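Local coordinates for calcium-binding EF hand family protein (Arabidopsis thaliana, PDB 6YIG) that belongs to the endocytic TPLATE complex, whose EH domains confer lipid and protein binding, and carries a bound calcium ion in this N-terminal EH domain, at residues Q12-Y16 and P101-L107; V34-Q38 and F67-L71; F37-L42 and V74-Q78. One frame throughout, in Å; residues are numbered along the deposited sequence. Where two conformers were deposited one is given.

Contact 1: Q12-Y16 and P101-L107; sequences QFEAY and PPPKINL
The hydroxyl of Tyr-16 meets Pro-103 and Ile-105 in the C-terminal tail of this chain. OH donates to Pro-103 O at 2.8 Å, approaching that oxygen from somewhat outside the carbonyl plane, and also receives a weak, bent bond from Ile-105 N (3.3 Å to OH, 134° at the hydrogen). A water near the ring plane donates to Ile-105 O at 2.7 Å and weakly to the same hydroxyl, so the phenol is bonded directly to one tail carbonyl and linked weakly, through water, to a second.

The ring itself is sandwiched. Ile-105 lays CG1 over one face, 4.1 Å from the Tyr-16 centroid, in a CH-pi contact. Over the centre of the opposite face lies Gln-12 OE1, 3.3 Å above the Tyr-16 ring plane, brought back there by the bend of the glutamine chain at chi2 (57°). Leu-107 CD1 reaches the ring at its edge, beside CE1, while Pro-103 CD borders CE2.

About one helical turn before Tyr-16, Gln-12 and Phe-13 both meet Pro-102. Its CB stands over the Phe-13 face, 4.0 Å from the ring centroid and only 14° off the normal, and its CG rests 3.8 Å from Gln-12 CB, the proline crossing both side chains at about a right angle. Phe-13 is positioned in turn by Arg-72, in a cation-pi contact, and by the ring of Tyr-68.

Without regular secondary structure, 101-107 passes across the first turns of helix 12-20, the first helix of the calcium-binding EF-hand. Beyond the contact, the tail also meets the second helix of each EF-hand: Pro-103 packs on Val-74 of helix 64-78, and Ile-105 on Phe-36 and Phe-37 of helix 30-37.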
ATOM      1  N   GLN A  12      -3.848   7.909   9.216  1.00 22.24           N
ATOM      2  CA  GLN A  12      -4.283   7.857   7.829  1.00 20.50           C
ATOM      3  C   GLN A  12      -4.086   6.476   7.228  1.00 15.68           C
ATOM      4  O   GLN A  12      -4.850   6.085   6.344  1.00 15.44           O
ATOM      5  CB  GLN A  12      -3.528   8.901   7.011  1.00 21.12           C
ATOM      6  CG  GLN A  12      -3.980   9.011   5.573  1.00 24.07           C
ATOM      7  CD  GLN A  12      -5.461   9.321   5.432  1.00 28.22           C
ATOM      8  OE1 GLN A  12      -6.250   8.485   4.982  1.00 30.17           O
ATOM      9  NE2 GLN A  12      -5.850  10.521   5.836  1.00 37.91           N
ATOM     10  N   PHE A  13      -3.066   5.731   7.669  1.00 16.14           N
ATOM     11  CA  PHE A  13      -2.921   4.356   7.205  1.00 15.54           C
ATOM     12  C   PHE A  13      -4.148   3.548   7.599  1.00 15.57           C
ATOM     13  O   PHE A  13      -4.742   2.841   6.775  1.00 13.52           O
ATOM     14  CB  PHE A  13      -1.649   3.709   7.770  1.00 15.59           C
ATOM     15  CG  PHE A  13      -0.377   4.229   7.166  1.00 13.90           C
ATOM     16  CD1 PHE A  13       0.145   3.671   6.013  1.00 16.22           C
ATOM     17  CD2 PHE A  13       0.316   5.269   7.756  1.00 17.53           C
ATOM     18  CE1 PHE A  13       1.309   4.128   5.478  1.00 15.50           C
ATOM     19  CE2 PHE A  13       1.496   5.728   7.210  1.00 17.02           C
ATOM     20  CZ  PHE A  13       1.983   5.171   6.056  1.00 14.56           C
ATOM     21  N   GLU A  14      -4.548   3.649   8.866  1.00 15.21           N
ATOM     22  CA  GLU A  14      -5.730   2.920   9.307  1.00 18.65           C
ATOM     23  C   GLU A  14      -6.981   3.378   8.566  1.00 16.39           C
ATOM     24  O   GLU A  14      -7.843   2.560   8.213  1.00 16.18           O
ATOM     25  CB  GLU A  14      -5.909   3.085  10.816  1.00 20.73           C
ATOM     26  CG  GLU A  14      -7.151   2.357  11.329  1.00 23.84           C
ATOM     27  CD  GLU A  14      -7.265   2.360  12.836  1.00 41.29           C
ATOM     28  OE1 GLU A  14      -6.754   3.302  13.482  1.00 44.46           O
ATOM     29  OE2 GLU A  14      -7.885   1.415  13.373  1.00 49.76           O
ATOM     30  N   ALA A  15      -7.120   4.691   8.337  1.00 16.01           N
ATOM     31  CA  ALA A  15      -8.293   5.187   7.635  1.00 16.24           C
ATOM     32  C   ALA A  15      -8.360   4.612   6.228  1.00 16.57           C
ATOM     33  O   ALA A  15      -9.434   4.230   5.758  1.00 18.09           O
ATOM     34  CB  ALA A  15      -8.264   6.712   7.591  1.00 18.60           C
ATOM     35  N   TYR A  16      -7.218   4.533   5.547  1.00 15.29           N
ATOM     36  CA  TYR A  16      -7.197   3.946   4.215  1.00 13.72           C
ATOM     37  C   TYR A  16      -7.531   2.457   4.264  1.00 13.47           C
ATOM     38  O   TYR A  16      -8.221   1.945   3.390  1.00 14.60           O
ATOM     39  CB  TYR A  16      -5.830   4.154   3.564  1.00 11.47           C
ATOM     40  CG  TYR A  16      -5.569   5.501   2.941  1.00 12.28           C
ATOM     41  CD1 TYR A  16      -6.579   6.235   2.332  1.00 15.02           C
ATOM     42  CD2 TYR A  16      -4.297   6.026   2.916  1.00 13.77           C
ATOM     43  CE1 TYR A  16      -6.323   7.465   1.718  1.00 17.90           C
ATOM     44  CE2 TYR A  16      -4.025   7.261   2.328  1.00 13.40           C
ATOM     45  CZ  TYR A  16      -5.046   7.976   1.720  1.00 15.87           C
ATOM     46  OH  TYR A  16      -4.837   9.200   1.113  1.00 19.53           O
ATOM     47  N   PRO A 101       5.508   8.723   4.429  1.00 14.26           N
ATOM     48  CA  PRO A 101       4.137   9.199   4.648  1.00 15.81           C
ATOM     49  C   PRO A 101       3.110   8.296   3.986  1.00 15.40           C
ATOM     50  O   PRO A 101       3.421   7.540   3.055  1.00 15.03           O
ATOM     51  CB  PRO A 101       4.124  10.587   3.991  1.00 18.59           C
ATOM     52  CG  PRO A 101       5.532  10.965   3.794  1.00 24.27           C
ATOM     53  CD  PRO A 101       6.313   9.693   3.654  1.00 16.77           C
ATOM     54  N   PRO A 102       1.855   8.364   4.419  1.00 15.89           N
ATOM     55  CA  PRO A 102       0.795   7.715   3.663  1.00 14.85           C
ATOM     56  C   PRO A 102       0.607   8.404   2.322  1.00 14.75           C
ATOM     57  O   PRO A 102       0.883   9.608   2.181  1.00 15.30           O
ATOM     58  CB  PRO A 102      -0.440   7.878   4.568  1.00 18.68           C
ATOM     59  CG  PRO A 102      -0.147   9.045   5.391  1.00 21.58           C
ATOM     60  CD  PRO A 102       1.351   9.131   5.568  1.00 19.53           C
ATOM     61  N   PRO A 103       0.140   7.682   1.319  1.00 13.84           N
ATOM     62  CA  PRO A 103       0.003   8.243  -0.028  1.00 14.17           C
ATOM     63  C   PRO A 103      -1.239   9.118  -0.162  1.00 14.01           C
ATOM     64  O   PRO A 103      -2.047   9.264   0.765  1.00 15.61           O
ATOM     65  CB  PRO A 103      -0.088   6.981  -0.897  1.00 12.81           C
ATOM     66  CG  PRO A 103      -0.807   5.989   0.010  1.00 15.66           C
ATOM     67  CD  PRO A 103      -0.255   6.256   1.368  1.00 15.84           C
ATOM     68  N   LYS A 104      -1.362   9.734  -1.340  1.00 16.40           N
ATOM     69  CA  LYS A 104      -2.552  10.486  -1.725  1.00 16.00           C
ATOM     70  C   LYS A 104      -3.427   9.583  -2.585  1.00 16.88           C
ATOM     71  O   LYS A 104      -2.992   9.135  -3.647  1.00 18.44           O
ATOM     72  CB  LYS A 104      -2.173  11.755  -2.493  1.00 22.46           C
ATOM     73  CG  LYS A 104      -1.379  12.747  -1.662  1.00 29.67           C
ATOM     74  CD  LYS A 104      -2.248  13.357  -0.555  1.00 34.21           C
ATOM     75  CE  LYS A 104      -1.534  14.478   0.208  1.00 40.71           C
ATOM     76  NZ  LYS A 104      -0.381  13.985   1.022  1.00 42.60           N
ATOM     77  N   ILE A 105      -4.654   9.333  -2.147  1.00 18.64           N
ATOM     78  CA  ILE A 105      -5.563   8.435  -2.845  1.00 18.46           C
ATOM     79  C   ILE A 105      -6.865   9.177  -3.099  1.00 21.33           C
ATOM     80  O   ILE A 105      -7.527   9.606  -2.146  1.00 24.43           O
ATOM     81  CB  ILE A 105      -5.831   7.143  -2.054  1.00 20.11           C
ATOM     82  CG1 ILE A 105      -4.528   6.464  -1.669  1.00 18.69           C
ATOM     83  CG2 ILE A 105      -6.703   6.202  -2.884  1.00 26.27           C
ATOM     84  CD1 ILE A 105      -3.844   5.723  -2.799  1.00 19.77           C
ATOM     85  N   ASN A 106      -7.213   9.331  -4.383  1.00 20.74           N
ATOM     86  CA  ASN A 106      -8.528   9.837  -4.781  1.00 27.01           C
ATOM     87  C   ASN A 106      -9.610   8.833  -4.381  1.00 35.28           C
ATOM     88  O   ASN A 106      -9.534   7.659  -4.738  1.00 35.90           O
ATOM     89  CB  ASN A 106      -8.548  10.065  -6.299  1.00 28.60           C
ATOM     90  N   LEU A 107     -10.591   9.312  -3.622  1.00 40.22           N
ATOM     91  CA  LEU A 107     -11.626   8.417  -3.101  1.00 49.28           C
ATOM     92  C   LEU A 107     -12.992   8.889  -3.568  1.00 52.28           C
ATOM     93  O   LEU A 107     -13.535   8.359  -4.527  1.00 58.22           O
ATOM     94  CB  LEU A 107     -11.578   8.356  -1.575  1.00 51.82           C
ATOM     95  CG  LEU A 107     -10.212   8.055  -0.952  1.00 51.16           C
ATOM     96  CD1 LEU A 107     -10.242   8.163   0.571  1.00 55.23           C
ATOM     97  CD2 LEU A 107      -9.723   6.672  -1.363  1.00 50.67           C
TER
HETATM   98  O   HOH W   1      -7.707  10.742   0.311  1.00 35.47           O

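Contact 2: V34-Q38 and F67-L71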
ATOM      1  N   VAL A  34      -7.455  -3.552  -6.268  1.00 14.36           N
ATOM      2  CA  VAL A  34      -7.609  -2.969  -7.590  1.00 16.05           C
ATOM      3  C   VAL A  34      -8.481  -1.725  -7.494  1.00 15.78           C
ATOM      4  O   VAL A  34      -8.131  -0.667  -8.017  1.00 16.12           O
ATOM      5  CB  VAL A  34      -8.187  -3.986  -8.589  1.00 16.01           C
ATOM      6  CG1 VAL A  34      -8.667  -3.257  -9.858  1.00 17.06           C
ATOM      7  CG2 VAL A  34      -7.177  -5.074  -8.915  1.00 15.74           C
ATOM      8  N   GLY A  35      -9.597  -1.819  -6.762  1.00 14.59           N
ATOM      9  CA  GLY A  35     -10.525  -0.703  -6.729  1.00 16.70           C
ATOM     10  C   GLY A  35      -9.962   0.477  -5.970  1.00 16.71           C
ATOM     11  O   GLY A  35     -10.116   1.627  -6.388  1.00 17.95           O
ATOM     12  N   PHE A  36      -9.300   0.205  -4.842  1.00 13.90           N
ATOM     13  CA  PHE A  36      -8.761   1.267  -4.004  1.00 13.16           C
ATOM     14  C   PHE A  36      -7.662   2.027  -4.733  1.00 15.05           C
ATOM     15  O   PHE A  36      -7.655   3.263  -4.762  1.00 16.88           O
ATOM     16  CB  PHE A  36      -8.240   0.676  -2.698  1.00 13.89           C
ATOM     17  CG  PHE A  36      -7.653   1.699  -1.765  1.00 15.23           C
ATOM     18  CD1 PHE A  36      -8.461   2.517  -1.021  1.00 19.81           C
ATOM     19  CD2 PHE A  36      -6.294   1.843  -1.664  1.00 15.24           C
ATOM     20  CE1 PHE A  36      -7.905   3.466  -0.160  1.00 18.80           C
ATOM     21  CE2 PHE A  36      -5.749   2.792  -0.839  1.00 17.83           C
ATOM     22  CZ  PHE A  36      -6.553   3.581  -0.077  1.00 16.62           C
ATOM     23  N   PHE A  37      -6.746   1.314  -5.365  1.00 16.44           N
ATOM     24  CA  PHE A  37      -5.600   1.978  -5.985  1.00 16.65           C
ATOM     25  C   PHE A  37      -5.909   2.575  -7.333  1.00 19.23           C
ATOM     26  O   PHE A  37      -5.032   3.230  -7.912  1.00 17.53           O
ATOM     27  CB  PHE A  37      -4.428   0.995  -6.043  1.00 16.89           C
ATOM     28  CG  PHE A  37      -3.814   0.742  -4.672  1.00 17.84           C
ATOM     29  CD1 PHE A  37      -3.401   1.801  -3.889  1.00 19.75           C
ATOM     30  CD2 PHE A  37      -3.673  -0.533  -4.180  1.00 26.81           C
ATOM     31  CE1 PHE A  37      -2.864   1.591  -2.611  1.00 22.09           C
ATOM     32  CE2 PHE A  37      -3.115  -0.757  -2.921  1.00 24.73           C
ATOM     33  CZ  PHE A  37      -2.722   0.305  -2.141  1.00 21.02           C
ATOM     34  N   GLN A  38      -7.131   2.427  -7.837  1.00 15.85           N
ATOM     35  CA  GLN A  38      -7.530   3.237  -8.983  1.00 17.45           C
ATOM     36  C   GLN A  38      -7.481   4.717  -8.642  1.00 18.74           C
ATOM     37  O   GLN A  38      -7.412   5.545  -9.552  1.00 25.03           O
ATOM     38  CB  GLN A  38      -8.907   2.810  -9.457  1.00 25.71           C
ATOM     39  CG  GLN A  38      -8.859   1.527 -10.267  1.00 31.04           C
ATOM     40  CD  GLN A  38     -10.128   1.276 -11.035  1.00 44.07           C
ATOM     41  OE1 GLN A  38     -11.118   0.795 -10.480  1.00 50.28           O
ATOM     42  NE2 GLN A  38     -10.113   1.606 -12.332  1.00 45.17           N
ATOM     43  N   PHE A  67      -0.855  -4.281   3.813  1.00 12.21           N
ATOM     44  CA  PHE A  67      -1.519  -3.173   3.152  1.00 10.39           C
ATOM     45  C   PHE A  67      -0.838  -1.859   3.483  1.00 10.98           C
ATOM     46  O   PHE A  67      -0.653  -1.014   2.597  1.00 10.95           O
ATOM     47  CB  PHE A  67      -2.999  -3.113   3.522  1.00 11.04           C
ATOM     48  CG  PHE A  67      -3.756  -2.045   2.786  1.00 11.88           C
ATOM     49  CD1 PHE A  67      -3.986  -2.153   1.433  1.00 12.63           C
ATOM     50  CD2 PHE A  67      -4.208  -0.923   3.439  1.00 14.28           C
ATOM     51  CE1 PHE A  67      -4.676  -1.143   0.749  1.00 14.09           C
ATOM     52  CE2 PHE A  67      -4.893   0.080   2.763  1.00 15.91           C
ATOM     53  CZ  PHE A  67      -5.138  -0.046   1.429  1.00 14.29           C
ATOM     54  N   TYR A  68      -0.443  -1.666   4.741  1.00 11.46           N
ATOM     55  CA  TYR A  68       0.295  -0.452   5.058  1.00 12.10           C
ATOM     56  C   TYR A  68       1.588  -0.398   4.255  1.00 13.02           C
ATOM     57  O   TYR A  68       1.990   0.672   3.781  1.00 13.08           O
ATOM     58  CB  TYR A  68       0.593  -0.349   6.545  1.00 12.78           C
ATOM     59  CG  TYR A  68      -0.549  -0.053   7.499  1.00 13.49           C
ATOM     60  CD1 TYR A  68      -1.882  -0.141   7.127  1.00 13.86           C
ATOM     61  CD2 TYR A  68      -0.260   0.259   8.809  1.00 13.20           C
ATOM     62  CE1 TYR A  68      -2.887   0.076   8.046  1.00 13.92           C
ATOM     63  CE2 TYR A  68      -1.248   0.486   9.728  1.00 15.86           C
ATOM     64  CZ  TYR A  68      -2.570   0.408   9.330  1.00 14.85           C
ATOM     65  OH  TYR A  68      -3.542   0.651  10.295  1.00 18.14           O
ATOM     66  N   ASN A  69       2.256  -1.540   4.085  1.00 12.26           N
ATOM     67  CA  ASN A  69       3.453  -1.552   3.256  1.00 11.94           C
ATOM     68  C   ASN A  69       3.129  -1.232   1.800  1.00 13.11           C
ATOM     69  O   ASN A  69       3.888  -0.518   1.132  1.00 12.23           O
ATOM     70  CB  ASN A  69       4.177  -2.889   3.348  1.00 13.48           C
ATOM     71  CG  ASN A  69       4.949  -3.049   4.647  1.00 14.77           C
ATOM     72  OD1 ASN A  69       5.353  -2.075   5.274  1.00 17.92           O
ATOM     73  ND2 ASN A  69       5.163  -4.278   5.047  1.00 17.09           N
ATOM     74  N   SER A  70       1.997  -1.719   1.286  0.59 10.13           N
ATOM     75  CA  SER A  70       1.639  -1.341  -0.085  0.59 11.20           C
ATOM     76  C   SER A  70       1.370   0.154  -0.183  0.59 12.34           C
ATOM     77  O   SER A  70       1.659   0.766  -1.212  0.59 12.20           O
ATOM     78  CB  SER A  70       0.435  -2.138  -0.591  0.59 11.47           C
ATOM     79  OG  SER A  70      -0.813  -1.658  -0.098  0.59 12.67           O
ATOM     80  N   LEU A  71       0.809   0.752   0.863  1.00 11.62           N
ATOM     81  CA  LEU A  71       0.599   2.202   0.889  1.00 11.83           C
ATOM     82  C   LEU A  71       1.931   2.947   0.875  1.00 11.43           C
ATOM     83  O   LEU A  71       2.082   3.970   0.186  1.00 12.11           O
ATOM     84  CB  LEU A  71      -0.212   2.582   2.134  1.00 13.01           C
ATOM     85  CG  LEU A  71      -1.698   2.187   2.108  1.00 12.50           C
ATOM     86  CD1 LEU A  71      -2.289   2.409   3.518  1.00 14.68           C
ATOM     87  CD2 LEU A  71      -2.490   2.902   1.038  1.00 13.60           C
TER
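An aromatic cluster in the buried core of the EH domain, formed by Phe-36, Phe-37 and Phe-67, joins helix 30-37 to helix 64-78. Phe-67 presents its edge to the face of Phe-36 in an offset edge-to-face pair, with centroids 5.5 Å apart and planes at 64°; the leading atom, Phe-67 CZ, comes within 3.7 Å of Phe-36 CE2. With its CG anti to the backbone N (chi1 -176°), Phe-67 sends the end of its ring across to helix 30-37. Phe-37 arrives from the opposite direction and meets it obliquely, the planes inclined at 33° and Phe-37 CZ 3.8 Å from Phe-67 CE1.

These helices are the second helices of the two EF-hands: calcium is held by the loop before helix 30-37 together with Glu-32 in that helix, and sodium by the loop leading into helix 64-78. Phe-67 and Phe-36 both also touch Ala-20, at the end of the first helix, which brings three helices together here.

Leu-71, one turn after Phe-67, inserts CD2 at the edges of both partner rings, 3.8 Å from Phe-36 CE2 and 3.9 Å from Phe-37 CE1, while its CG lies over a face of Phe-67. In one of its two conformers, Ser-70 places OG at the edge of Phe-37; that hydroxyl turns back to donate to Phe-67 O, a carbonyl that also accepts the helical bond from Leu-71 N.

Contact 3: F37-L42 and V74-Q78; sequences FQGSGL and VTVAQ
Gln-78 NE2 is shared between two backbone carbonyls, donating across the contact to Ser-40 O and also to Lys-104 O of the C-terminal tail. The bond to Ser-40 O measures 2.9 Å from NE2 and is nearly straight, at 161°. The oxygen lies close to the plane of the glutamine amide, and the chain, extended beyond CG, carries that amide from the end of helix 64-78 to the loop.

The loop is held in shape from within. Ser-40 OG donates to Phe-37 O at 2.8 Å, in the plane of that carbonyl, and accepts from Leu-42 N at 3.2 Å, which makes an ST turn. Phe-37 O also takes the bond from Ser-40 N that closes a type I beta turn, so this one oxygen is gripped by both the amide and the hydroxyl of Ser-40.

On the apolar side, Val-74 splits its branches. CG1, anti to the backbone N (chi1 166°), meets Leu-42 CD1 at 3.9 Å and approaches Ser-40 CB, whereas CG2 lies 3.7 Å from Phe-37 CE1. Leu-42 straddles Ala-77 with both methyls, CD1 being 3.7 Å from Ala-77 CB and CD2 3.8 Å from the same atom.

From helix 44-54, Leu-47 touches Phe-37 and Ser-40, and Ile-50 touches Val-74. The arrangement belongs to the paired EF-hands of an EH domain, where the linker between the two hands packs on the last helix of the second.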
ATOM      1  N   PHE A  37      -6.746   1.314  -5.365  1.00 16.44           N
ATOM      2  CA  PHE A  37      -5.600   1.978  -5.985  1.00 16.65           C
ATOM      3  C   PHE A  37      -5.909   2.575  -7.333  1.00 19.23           C
ATOM      4  O   PHE A  37      -5.032   3.230  -7.912  1.00 17.53           O
ATOM      5  CB  PHE A  37      -4.428   0.995  -6.043  1.00 16.89           C
ATOM      6  CG  PHE A  37      -3.814   0.742  -4.672  1.00 17.84           C
ATOM      7  CD1 PHE A  37      -3.401   1.801  -3.889  1.00 19.75           C
ATOM      8  CD2 PHE A  37      -3.673  -0.533  -4.180  1.00 26.81           C
ATOM      9  CE1 PHE A  37      -2.864   1.591  -2.611  1.00 22.09           C
ATOM     10  CE2 PHE A  37      -3.115  -0.757  -2.921  1.00 24.73           C
ATOM     11  CZ  PHE A  37      -2.722   0.305  -2.141  1.00 21.02           C
ATOM     12  N   GLN A  38      -7.131   2.427  -7.837  1.00 15.85           N
ATOM     13  CA  GLN A  38      -7.530   3.237  -8.983  1.00 17.45           C
ATOM     14  C   GLN A  38      -7.481   4.717  -8.642  1.00 18.74           C
ATOM     15  O   GLN A  38      -7.412   5.545  -9.552  1.00 25.03           O
ATOM     16  CB  GLN A  38      -8.907   2.810  -9.457  1.00 25.71           C
ATOM     17  CG  GLN A  38      -8.859   1.527 -10.267  1.00 31.04           C
ATOM     18  CD  GLN A  38     -10.128   1.276 -11.035  1.00 44.07           C
ATOM     19  OE1 GLN A  38     -11.118   0.795 -10.480  1.00 50.28           O
ATOM     20  NE2 GLN A  38     -10.113   1.606 -12.332  1.00 45.17           N
ATOM     21  N   GLY A  39      -7.463   5.069  -7.365  1.00 18.37           N
ATOM     22  CA  GLY A  39      -7.289   6.449  -6.964  1.00 20.20           C
ATOM     23  C   GLY A  39      -5.860   6.903  -6.751  1.00 20.50           C
ATOM     24  O   GLY A  39      -5.632   8.036  -6.300  1.00 17.94           O
ATOM     25  N   SER A  40      -4.874   6.079  -7.114  1.00 16.41           N
ATOM     26  CA  SER A  40      -3.492   6.384  -6.803  1.00 15.23           C
ATOM     27  C   SER A  40      -2.748   7.145  -7.890  1.00 15.98           C
ATOM     28  O   SER A  40      -1.672   7.684  -7.608  1.00 18.41           O
ATOM     29  CB  SER A  40      -2.711   5.093  -6.547  1.00 16.42           C
ATOM     30  OG  SER A  40      -2.523   4.406  -7.752  1.00 17.65           O
ATOM     31  N   GLY A  41      -3.258   7.157  -9.113  1.00 18.25           N
ATOM     32  CA  GLY A  41      -2.544   7.788 -10.207  1.00 20.55           C
ATOM     33  C   GLY A  41      -1.360   7.027 -10.749  1.00 21.38           C
ATOM     34  O   GLY A  41      -0.656   7.543 -11.627  1.00 24.37           O
ATOM     35  N   LEU A  42      -1.132   5.807 -10.289  1.00 15.51           N
ATOM     36  CA  LEU A  42      -0.011   4.996 -10.717  1.00 15.35           C
ATOM     37  C   LEU A  42      -0.396   4.050 -11.854  1.00 17.05           C
ATOM     38  O   LEU A  42      -1.559   3.689 -12.040  1.00 19.07           O
ATOM     39  CB  LEU A  42       0.527   4.179  -9.552  1.00 13.64           C
ATOM     40  CG  LEU A  42       1.037   4.974  -8.342  1.00 14.64           C
ATOM     41  CD1 LEU A  42       1.548   4.002  -7.270  1.00 14.61           C
ATOM     42  CD2 LEU A  42       2.119   5.963  -8.732  1.00 17.26           C
ATOM     43  N   VAL A  74       3.331   2.813  -2.534  1.00 11.60           N
ATOM     44  CA  VAL A  74       2.596   3.767  -3.363  1.00 11.37           C
ATOM     45  C   VAL A  74       3.112   5.188  -3.151  1.00 11.39           C
ATOM     46  O   VAL A  74       3.314   5.935  -4.114  1.00 13.92           O
ATOM     47  CB  VAL A  74       1.080   3.661  -3.127  1.00 11.23           C
ATOM     48  CG1 VAL A  74       0.352   4.862  -3.709  1.00 13.20           C
ATOM     49  CG2 VAL A  74       0.556   2.360  -3.698  1.00 14.17           C
ATOM     50  N   THR A  75       3.350   5.593  -1.910  1.00 11.14           N
ATOM     51  CA  THR A  75       3.930   6.914  -1.691  1.00 11.70           C
ATOM     52  C   THR A  75       5.265   7.070  -2.401  1.00 14.19           C
ATOM     53  O   THR A  75       5.528   8.100  -3.040  1.00 15.30           O
ATOM     54  CB  THR A  75       4.094   7.165  -0.193  1.00 12.49           C
ATOM     55  OG1 THR A  75       2.791   7.137   0.376  1.00 13.13           O
ATOM     56  CG2 THR A  75       4.773   8.515   0.080  1.00 15.37           C
ATOM     57  N   VAL A  76       6.155   6.084  -2.269  1.00 13.18           N
ATOM     58  CA  VAL A  76       7.444   6.185  -2.951  1.00 15.64           C
ATOM     59  C   VAL A  76       7.239   6.328  -4.454  1.00 15.33           C
ATOM     60  O   VAL A  76       7.873   7.167  -5.104  1.00 15.22           O
ATOM     61  CB  VAL A  76       8.325   4.973  -2.594  1.00 16.06           C
ATOM     62  CG1 VAL A  76       9.602   4.992  -3.404  1.00 17.15           C
ATOM     63  CG2 VAL A  76       8.612   4.968  -1.096  1.00 17.00           C
ATOM     64  N   ALA A  77       6.328   5.535  -5.029  1.00 13.68           N
ATOM     65  CA  ALA A  77       6.067   5.648  -6.467  1.00 13.93           C
ATOM     66  C   ALA A  77       5.459   6.999  -6.827  1.00 16.48           C
ATOM     67  O   ALA A  77       5.741   7.538  -7.912  1.00 17.06           O
ATOM     68  CB  ALA A  77       5.164   4.508  -6.928  1.00 14.84           C
ATOM     69  N   GLN A  78       4.611   7.560  -5.964  1.00 14.63           N
ATOM     70  CA  GLN A  78       4.054   8.889  -6.217  1.00 16.54           C
ATOM     71  C   GLN A  78       5.118   9.980  -6.141  1.00 18.58           C
ATOM     72  O   GLN A  78       4.945  11.048  -6.749  1.00 21.40           O
ATOM     73  CB  GLN A  78       2.917   9.178  -5.236  1.00 15.96           C
ATOM     74  CG  GLN A  78       1.671   8.341  -5.481  1.00 15.14           C
ATOM     75  CD  GLN A  78       0.521   8.687  -4.543  1.00 14.69           C
ATOM     76  OE1 GLN A  78       0.747   9.126  -3.418  1.00 14.81           O
ATOM     77  NE2 GLN A  78      -0.707   8.463  -4.995  1.00 16.28           N
TER

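In the fold
From the N terminus, helix 12-20 opens the calcium-binding EF-hand, and contact 1 brings the C-terminal tail back to it, closing a loop round nearly the whole domain. Contacts 2 and 3 are nested inside it. Both set out from the end of helix 30-37, where they share Phe-37, and both return to helix 64-78: contact 2 to its first half, contact 3 to its C-terminal end. Together they fix the exiting helix of the first EF-hand and the linker beyond it to the second EF-hand. The tail of contact 1 also bonds to helix 64-78 through Pro-101 O and Thr-75, and the ring of Tyr-16 meets that of Phe-36, linking contacts 1 and 2.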